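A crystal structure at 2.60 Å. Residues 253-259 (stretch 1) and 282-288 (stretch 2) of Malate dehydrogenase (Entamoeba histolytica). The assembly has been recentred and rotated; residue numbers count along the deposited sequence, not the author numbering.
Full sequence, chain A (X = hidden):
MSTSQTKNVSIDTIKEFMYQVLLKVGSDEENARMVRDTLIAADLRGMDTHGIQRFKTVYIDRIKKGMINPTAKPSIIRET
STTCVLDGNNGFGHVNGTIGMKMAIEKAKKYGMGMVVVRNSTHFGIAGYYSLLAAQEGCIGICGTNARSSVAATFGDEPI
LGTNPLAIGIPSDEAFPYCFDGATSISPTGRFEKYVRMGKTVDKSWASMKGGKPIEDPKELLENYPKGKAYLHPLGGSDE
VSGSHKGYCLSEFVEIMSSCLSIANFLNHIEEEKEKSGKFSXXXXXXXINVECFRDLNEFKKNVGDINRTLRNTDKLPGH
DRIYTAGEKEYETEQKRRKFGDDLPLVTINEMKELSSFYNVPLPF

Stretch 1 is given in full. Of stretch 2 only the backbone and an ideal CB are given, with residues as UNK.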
# COMPACT_ATOMS: atom_id res chain seq x y z
N PHE A 253 7.80 -3.88 0.84
CA PHE A 253 7.41 -3.43 -0.50
C PHE A 253 8.13 -2.13 -0.83
O PHE A 253 8.84 -2.04 -1.83
CB PHE A 253 5.89 -3.26 -0.59
CG PHE A 253 5.41 -2.48 -1.80
CD1 PHE A 253 5.61 -2.96 -3.09
CD2 PHE A 253 4.74 -1.27 -1.64
CE1 PHE A 253 5.16 -2.24 -4.20
CE2 PHE A 253 4.28 -0.54 -2.74
CZ PHE A 253 4.49 -1.02 -4.02
N VAL A 254 7.97 -1.14 0.05
CA VAL A 254 8.62 0.15 -0.14
C VAL A 254 10.14 -0.01 -0.30
O VAL A 254 10.73 0.55 -1.24
CB VAL A 254 8.27 1.12 1.01
CG1 VAL A 254 9.19 2.34 0.97
CG2 VAL A 254 6.81 1.52 0.90
N GLU A 255 10.74 -0.79 0.58
CA GLU A 255 12.18 -1.05 0.57
C GLU A 255 12.66 -1.61 -0.77
O GLU A 255 13.65 -1.12 -1.34
CB GLU A 255 12.52 -2.02 1.70
CG GLU A 255 14.01 -2.24 1.92
CD GLU A 255 14.66 -1.10 2.69
OE1 GLU A 255 15.82 -0.77 2.37
OE2 GLU A 255 14.01 -0.53 3.60
N ILE A 256 11.97 -2.64 -1.26
CA ILE A 256 12.34 -3.30 -2.52
C ILE A 256 12.20 -2.35 -3.70
O ILE A 256 13.09 -2.25 -4.52
CB ILE A 256 11.50 -4.56 -2.75
CG1 ILE A 256 11.88 -5.63 -1.74
CG2 ILE A 256 11.66 -5.07 -4.18
CD1 ILE A 256 10.89 -6.76 -1.68
N MET A 257 11.08 -1.63 -3.75
CA MET A 257 10.84 -0.63 -4.80
C MET A 257 11.90 0.46 -4.77
O MET A 257 12.28 0.99 -5.81
CB MET A 257 9.45 0.00 -4.65
CG MET A 257 8.27 -0.96 -4.77
SD MET A 257 8.05 -1.53 -6.46
CE MET A 257 7.00 -0.24 -7.14
N SER A 258 12.36 0.82 -3.57
CA SER A 258 13.32 1.91 -3.40
C SER A 258 14.75 1.50 -3.68
O SER A 258 15.50 2.28 -4.25
CB SER A 258 13.21 2.54 -2.01
OG SER A 258 11.88 3.01 -1.80
N SER A 259 15.12 0.26 -3.33
CA SER A 259 16.51 -0.21 -3.48
C SER A 259 16.82 -1.22 -4.61
O SER A 259 17.87 -1.15 -5.23
CB SER A 259 17.05 -0.75 -2.15
OG SER A 259 16.22 -1.78 -1.65
N UNK A 282 20.64 6.60 0.05
CA UNK A 282 19.28 6.04 0.07
C UNK A 282 18.72 5.83 -1.34
O UNK A 282 19.25 6.36 -2.31
CB UNK A 282 18.35 6.96 0.86
N UNK A 283 17.61 5.09 -1.42
CA UNK A 283 16.87 4.95 -2.66
C UNK A 283 15.47 5.54 -2.58
O UNK A 283 14.93 5.76 -1.48
CB UNK A 283 16.78 3.47 -3.05
N UNK A 284 14.89 5.80 -3.76
CA UNK A 284 13.53 6.32 -3.91
C UNK A 284 12.91 5.71 -5.16
O UNK A 284 13.63 5.32 -6.09
CB UNK A 284 13.52 7.85 -3.99
N UNK A 285 11.58 5.65 -5.20
CA UNK A 285 10.85 5.32 -6.44
C UNK A 285 9.70 6.28 -6.67
O UNK A 285 9.13 6.83 -5.71
CB UNK A 285 10.32 3.89 -6.39
N UNK A 286 9.36 6.48 -7.95
CA UNK A 286 8.31 7.41 -8.35
C UNK A 286 7.54 6.83 -9.53
O UNK A 286 8.12 6.55 -10.59
CB UNK A 286 8.90 8.78 -8.71
N UNK A 287 6.23 6.64 -9.33
CA UNK A 287 5.35 6.10 -10.35
C UNK A 287 4.30 7.14 -10.73
O UNK A 287 3.72 7.78 -9.86
CB UNK A 287 4.68 4.81 -9.86
N UNK A 288 4.08 7.31 -12.03
CA UNK A 288 3.02 8.18 -12.53
C UNK A 288 2.13 7.44 -13.54
O UNK A 288 2.62 6.77 -14.45
CB UNK A 288 3.62 9.43 -13.17

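Stretch 2 is a strand that crosses the helix of stretch 1 nearly at right angles, 95° between their directions, with axes approaching to 6.2 Å. Because the strand is extended, every second position, 283, 285 and 287, turns toward the helix; the near-perpendicular crossing keeps the contact short.

At position 282 the CA-to-CB bond points sideways and the ideal CB has nothing of stretch 1 within 5.5 Å. The backbone is ordinary extended strand, so the helix hardly restricts the choice. The residue is Leu 282, whose branched side chain stays clear of stretch 1.

Position 283 is the most constrained. Its CA-to-CB bond points toward the helix, and the ideal CB would lie 2.1 Å from Ser 258 O, a clash. Phi and psi of -116° and 161° are open to any residue but proline, so it is space rather than backbone conformation that argues for glycine. Gly 283 is found, and without a side chain its CA comes within 3.4 Å of Ser 258 O in a CA-H...O contact, the carbonyl occupying the room a CB would need.

Position 284 points away, though its CA is only 4.4 Å from the CA of Ser 258. Many side chains would suit, polar or apolar. The residue is His 284, whose ring turns from the helix and whose two nitrogens are hydrogen-bonded elsewhere in the structure.

Position 285 again points toward the helix, its ideal CB 3.5 Å from Met 257 O. Beyond it lie the side chains of Val 254 and Met 257 and the OG of Ser 258, which already donates a hydrogen bond to Val 254 O (2.8 Å). A large apolar side chain is expected: leucine, methionine or an aromatic. Phe 285, with chi1 in p, lays its ring along the helix. Met 257 CB sits over one face, 3.6 Å from the ring centroid in a CH-pi contact, while Ser 258 OG meets the edge 3.4 Å from Phe 285 CD2. Farther along the ring, Phe 285 CE2 packs 4.4 Å from Val 254 CG1. This residue has the largest area covered by the helix.

Position 286 is out of reach, so stretch 1 favors no residue type; it is Phe 286.

Position 287 points toward the helix, but from farther off: its ideal CB touches nothing, and only a side chain of some length could reach the methionine tip. Leucine, isoleucine or methionine would serve. Ile 287 does so by extending CD1, with chi2 in t, to 3.9 Å from Met 257 CE.

Position 288 lies beyond the helix, which leaves its side chain unconstrained; Ala 288 fills it.

Stretch 2 282-288: LGHFFIA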
# COMPACT_ATOMS: atom_id res chain seq x y z
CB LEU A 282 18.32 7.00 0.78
CG LEU A 282 18.47 7.37 2.24
CD1 LEU A 282 17.56 8.53 2.55
CD2 LEU A 282 18.13 6.22 3.13
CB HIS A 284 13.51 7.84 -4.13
CG HIS A 284 14.45 8.63 -3.28
ND1 HIS A 284 14.55 8.48 -1.91
CD2 HIS A 284 15.28 9.66 -3.60
CE1 HIS A 284 15.42 9.35 -1.43
NE2 HIS A 284 15.87 10.08 -2.43
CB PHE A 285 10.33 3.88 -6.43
CG PHE A 285 9.20 3.64 -5.47
CD1 PHE A 285 7.89 3.65 -5.92
CD2 PHE A 285 9.46 3.37 -4.13
CE1 PHE A 285 6.82 3.42 -5.04
CE2 PHE A 285 8.40 3.13 -3.24
CZ PHE A 285 7.09 3.15 -3.69
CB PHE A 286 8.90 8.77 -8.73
CG PHE A 286 9.78 9.35 -7.68
CD1 PHE A 286 9.24 10.02 -6.60
CD2 PHE A 286 11.16 9.20 -7.76
CE1 PHE A 286 10.05 10.55 -5.61
CE2 PHE A 286 11.98 9.73 -6.78
CZ PHE A 286 11.42 10.41 -5.69
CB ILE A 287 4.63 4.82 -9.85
CG1 ILE A 287 5.64 3.71 -9.53
CG2 ILE A 287 3.58 4.31 -10.87
CD1 ILE A 287 4.98 2.43 -9.05
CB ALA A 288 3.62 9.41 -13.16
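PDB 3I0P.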